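Local coordinates for nitronate monooxygenase family protein (Pseudomonas aeruginosa, PDB 4QIT) that uses bound flavin mononucleotide and molecular oxygen to carry out the oxidative denitrification of alkyl nitronates, with propionate 3-nitronate as the best substrate, at residues I17-I22 against E346-L351; F248-E253 against A263-R268. The protein carries 1 engineered substitution. All coordinates share one frame; numbering follows the deposited sequence.

Contact 1. Residues I17-I22 against E346-L351; sequences IQQPII and ELLRTL
Ile21 meets Leu348 methyl to methyl: CG2 of Ile21 lies 3.8 Å from CD2 of Leu348, and the two side chains run past one another in opposite directions. The same CD2 also approaches CB and CD1 of Ile21, so one leucine methyl sits against the fork of the isoleucine. Further down the helix, CD1 of Ile21 touches CB of Leu351 at 4.0 Å. With its CG1 arm placed beside the backbone N (chi1 -58°) and extended beyond that, Ile21 keeps CD1 near Leu348 CD2 and also reaches on with it to Leu351. More loosely, the aliphatic CG of Gln19 sits 4.2 Å from CD1 of Leu348.

The protein is a TIM barrel, and here the C-terminal helix 344-355 packs on the outside of its first strand, 21-23. Pro20 is the centre of an inverse gamma turn that leads into that strand, with a weak bond from Ile21 N to Gln19 O. Backbone bonds from Ile21 to Leu44 and from Ile22 to Val242 and Met244 fix the strand between its two neighbours. Val352, from the next part of the helix, touches both Gln19 and Ile21, and Leu351 reaches Met244, a probable FMN-binding residue.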
# COMPACT_ATOMS: atom_id res chain seq x y z
N ILE A 17 -12.30 -12.66 24.83
CA ILE A 17 -11.20 -11.78 25.25
C ILE A 17 -11.60 -10.37 25.69
O ILE A 17 -12.73 -9.95 25.47
CB ILE A 17 -10.12 -11.68 24.14
CG1 ILE A 17 -10.67 -10.91 22.93
CG2 ILE A 17 -9.65 -13.07 23.76
CD1 ILE A 17 -9.78 -11.01 21.67
N GLN A 18 -10.65 -9.65 26.27
CA GLN A 18 -10.91 -8.30 26.77
C GLN A 18 -10.52 -7.19 25.79
O GLN A 18 -11.14 -6.13 25.80
CB GLN A 18 -10.20 -8.09 28.12
CG GLN A 18 -10.70 -9.00 29.23
CD GLN A 18 -12.15 -8.74 29.57
OE1 GLN A 18 -12.57 -7.59 29.73
NE2 GLN A 18 -12.94 -9.81 29.67
N GLN A 19 -9.50 -7.42 24.97
CA GLN A 19 -8.97 -6.37 24.10
C GLN A 19 -8.99 -6.81 22.64
O GLN A 19 -8.67 -7.95 22.35
CB GLN A 19 -7.53 -6.00 24.49
CG GLN A 19 -7.38 -5.55 25.93
CD GLN A 19 -8.18 -4.31 26.23
OE1 GLN A 19 -8.52 -3.53 25.34
NE2 GLN A 19 -8.49 -4.10 27.51
N PRO A 20 -9.32 -5.89 21.73
CA PRO A 20 -9.47 -6.26 20.32
C PRO A 20 -8.14 -6.25 19.57
O PRO A 20 -8.00 -5.60 18.52
CB PRO A 20 -10.39 -5.16 19.77
CG PRO A 20 -9.99 -3.95 20.57
CD PRO A 20 -9.71 -4.48 21.97
N ILE A 21 -7.16 -6.97 20.11
CA ILE A 21 -5.80 -6.95 19.58
C ILE A 21 -5.32 -8.38 19.47
O ILE A 21 -5.25 -9.10 20.47
CB ILE A 21 -4.85 -6.16 20.50
CG1 ILE A 21 -5.35 -4.72 20.67
CG2 ILE A 21 -3.43 -6.17 19.92
CD1 ILE A 21 -4.61 -3.95 21.76
N ILE A 22 -5.02 -8.80 18.25
CA ILE A 22 -4.48 -10.13 18.00
C ILE A 22 -2.98 -9.98 17.73
O ILE A 22 -2.59 -9.20 16.86
CB ILE A 22 -5.13 -10.77 16.75
CG1 ILE A 22 -6.65 -10.80 16.87
CG2 ILE A 22 -4.57 -12.18 16.51
CD1 ILE A 22 -7.35 -11.40 15.65
N GLU A 346 3.64 -6.14 28.65
CA GLU A 346 3.81 -4.68 28.69
C GLU A 346 3.43 -4.03 27.36
O GLU A 346 2.79 -2.97 27.34
CB GLU A 346 5.23 -4.27 29.10
CG GLU A 346 5.41 -2.74 29.19
CD GLU A 346 6.80 -2.28 29.61
OE1 GLU A 346 7.63 -3.13 30.04
OE2 GLU A 346 7.08 -1.06 29.52
N LEU A 347 3.82 -4.64 26.25
CA LEU A 347 3.44 -4.07 24.97
C LEU A 347 1.92 -4.06 24.80
O LEU A 347 1.35 -3.04 24.40
CB LEU A 347 4.14 -4.78 23.81
CG LEU A 347 3.70 -4.30 22.42
CD1 LEU A 347 4.02 -2.82 22.22
CD2 LEU A 347 4.35 -5.13 21.32
N LEU A 348 1.25 -5.17 25.12
CA LEU A 348 -0.20 -5.21 25.06
C LEU A 348 -0.83 -4.10 25.92
O LEU A 348 -1.67 -3.33 25.44
CB LEU A 348 -0.71 -6.61 25.44
CG LEU A 348 -2.12 -7.03 25.00
CD1 LEU A 348 -3.21 -6.32 25.80
CD2 LEU A 348 -2.31 -6.79 23.49
N ARG A 349 -0.39 -4.00 27.17
CA ARG A 349 -0.82 -2.96 28.10
C ARG A 349 -0.65 -1.57 27.50
O ARG A 349 -1.56 -0.72 27.56
CB ARG A 349 0.02 -3.09 29.37
CG ARG A 349 -0.64 -2.68 30.68
CD ARG A 349 0.25 -3.07 31.86
NE ARG A 349 0.52 -4.51 31.85
CZ ARG A 349 1.72 -5.08 31.92
NH1 ARG A 349 2.83 -4.36 32.01
NH2 ARG A 349 1.81 -6.40 31.90
N THR A 350 0.52 -1.33 26.91
CA THR A 350 0.86 -0.04 26.33
C THR A 350 -0.05 0.30 25.15
O THR A 350 -0.52 1.43 25.02
CB THR A 350 2.34 -0.01 25.90
OG1 THR A 350 3.17 -0.21 27.05
CG2 THR A 350 2.68 1.33 25.27
N LEU A 351 -0.29 -0.68 24.29
CA LEU A 351 -1.22 -0.51 23.17
C LEU A 351 -2.63 -0.16 23.64
O LEU A 351 -3.29 0.68 23.03
CB LEU A 351 -1.25 -1.77 22.31
CG LEU A 351 0.05 -2.07 21.56
CD1 LEU A 351 -0.04 -3.45 20.96
CD2 LEU A 351 0.33 -1.03 20.49

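Contact 2. Residues F248-E253 against A263-R268; sequences FVLCPE and ALKGPR
Just beyond the last barrel strand, 241-244, the chain forms a short, weakly bonded helical turn beside the FMN site, and contact 2 packs Val249 and Leu250, in and after this turn, against the last turn of helix 258-265. Leu264 carries much of the joint through one methyl. Its CD2 lies 3.7 Å from CG1 of Val249 and 3.8 Å from CG of Leu250, so this single branch is shared by two successive residues. Leu264 sends CG away from its own backbone N (chi1 -179°), which carries CD2 across to that pair. CG1 of Val249 is likewise anti to its N, at 172°, where it meets Leu264 CD2.

Alongside, Leu250 extends over the base of Lys265, where its CD1 comes within 3.7 Å of CG of the lysine. The lysine contributes hydrocarbon to this contact; its chain bends at chi3, and NZ goes on to a salt bridge with Glu341. The contact is buried at Val249, Leu250 and Leu264 and open to solvent at Lys265.

Cys251 N bonds to Phe248 O at 3.2 Å, and Gly266 is where helix 258-265 gives up helical backbone angles. The side chain of Val249 comes about 5 Å from the bound FMN, while that of Leu264 is about 4 Å from that of Thr246, a probable FMN-binding residue. Tyr260 and Arg261 of helix 258-265 add to the packing on Val249 and Leu250, and Phe248 packs on helices 32-41 and 344-355.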
# COMPACT_ATOMS: atom_id res chain seq x y z
N PHE A 248 5.33 -7.21 17.59
CA PHE A 248 5.65 -8.21 18.61
C PHE A 248 6.95 -8.97 18.37
O PHE A 248 7.37 -9.77 19.20
CB PHE A 248 4.49 -9.20 18.82
CG PHE A 248 3.29 -8.59 19.49
CD1 PHE A 248 3.22 -8.53 20.88
CD2 PHE A 248 2.27 -8.03 18.75
CE1 PHE A 248 2.13 -7.96 21.52
CE2 PHE A 248 1.17 -7.46 19.37
CZ PHE A 248 1.11 -7.41 20.76
N VAL A 249 7.60 -8.70 17.24
CA VAL A 249 8.82 -9.44 16.89
C VAL A 249 9.95 -9.26 17.90
O VAL A 249 10.63 -10.22 18.27
CB VAL A 249 9.31 -9.08 15.46
CG1 VAL A 249 10.67 -9.69 15.19
CG2 VAL A 249 8.29 -9.58 14.43
N LEU A 250 10.13 -8.02 18.37
CA LEU A 250 11.18 -7.71 19.34
C LEU A 250 10.88 -8.12 20.78
O LEU A 250 11.73 -7.97 21.66
CB LEU A 250 11.53 -6.22 19.28
CG LEU A 250 12.10 -5.72 17.96
CD1 LEU A 250 12.34 -4.23 18.06
CD2 LEU A 250 13.40 -6.44 17.61
N CYS A 251 9.67 -8.62 21.03
CA CYS A 251 9.33 -9.09 22.38
C CYS A 251 10.29 -10.21 22.74
O CYS A 251 10.65 -11.03 21.90
CB CYS A 251 7.90 -9.61 22.45
SG CYS A 251 6.65 -8.35 22.20
N PRO A 252 10.74 -10.24 24.00
CA PRO A 252 11.68 -11.26 24.46
C PRO A 252 11.09 -12.67 24.36
O PRO A 252 11.85 -13.65 24.27
CB PRO A 252 11.95 -10.88 25.92
CG PRO A 252 10.76 -10.05 26.31
CD PRO A 252 10.42 -9.28 25.07
N GLU A 253 9.76 -12.77 24.37
CA GLU A 253 9.08 -14.05 24.27
C GLU A 253 9.08 -14.64 22.86
O GLU A 253 8.81 -15.82 22.69
CB GLU A 253 7.63 -13.92 24.76
CG GLU A 253 7.47 -13.51 26.22
CD GLU A 253 7.56 -12.02 26.46
OE1 GLU A 253 7.68 -11.24 25.48
OE2 GLU A 253 7.49 -11.60 27.64
N ALA A 263 18.70 -6.38 13.28
CA ALA A 263 18.25 -5.88 11.98
C ALA A 263 17.04 -4.97 12.12
O ALA A 263 16.99 -3.87 11.55
CB ALA A 263 17.91 -7.05 11.07
N LEU A 264 16.06 -5.42 12.90
CA LEU A 264 14.80 -4.69 13.03
C LEU A 264 14.97 -3.43 13.89
O LEU A 264 14.26 -2.44 13.70
CB LEU A 264 13.70 -5.62 13.57
CG LEU A 264 12.30 -5.04 13.77
CD1 LEU A 264 11.79 -4.42 12.46
CD2 LEU A 264 11.38 -6.15 14.24
N LYS A 265 15.91 -3.45 14.83
CA LYS A 265 16.18 -2.27 15.65
C LYS A 265 17.00 -1.18 14.95
O LYS A 265 16.91 -0.01 15.32
CB LYS A 265 16.85 -2.66 16.98
CG LYS A 265 15.87 -3.25 17.98
CD LYS A 265 16.49 -3.39 19.36
CE LYS A 265 17.37 -4.62 19.46
NZ LYS A 265 17.76 -4.90 20.87
N GLY A 266 17.77 -1.56 13.93
CA GLY A 266 18.72 -0.64 13.32
C GLY A 266 18.23 0.03 12.05
O GLY A 266 17.02 0.04 11.78
N PRO A 267 19.16 0.58 11.26
CA PRO A 267 18.78 1.39 10.10
C PRO A 267 18.09 0.61 8.98
O PRO A 267 17.41 1.20 8.15
CB PRO A 267 20.11 1.98 9.62
CG PRO A 267 21.16 1.06 10.17
CD PRO A 267 20.62 0.51 11.46
N ARG A 268 18.28 -0.71 8.92
CA ARG A 268 17.60 -1.48 7.88
C ARG A 268 16.08 -1.42 8.00
O ARG A 268 15.37 -1.61 7.01
CB ARG A 268 18.08 -2.93 7.86
CG ARG A 268 19.54 -3.08 7.46
CD ARG A 268 20.01 -4.53 7.61
NE ARG A 268 19.18 -5.43 6.81
CZ ARG A 268 18.96 -6.71 7.11
NH1 ARG A 268 19.53 -7.25 8.17
NH2 ARG A 268 18.17 -7.43 6.32

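How the contacts relate
From the N terminus, residues 17-22 lead into the first barrel strand, 21-23, and the chain completes the parallel barrel before helix 344-355 returns to that strand. Contact 1 therefore closes a loop of 323 intervening residues. Contact 2 is nested inside it and closes a short one, with nine residues between 248-253 and 263-268. The first joins the C-terminal helix to the barrel wall; the second holds together two helical pieces that follow the last strand. Their centres are about 19 Å apart, yet they touch: Leu347 CD2 lies 3.6 Å from Phe248 CE1, and Leu351 also meets the phenylalanine ring, joining helix 344-355 to helix 246-249.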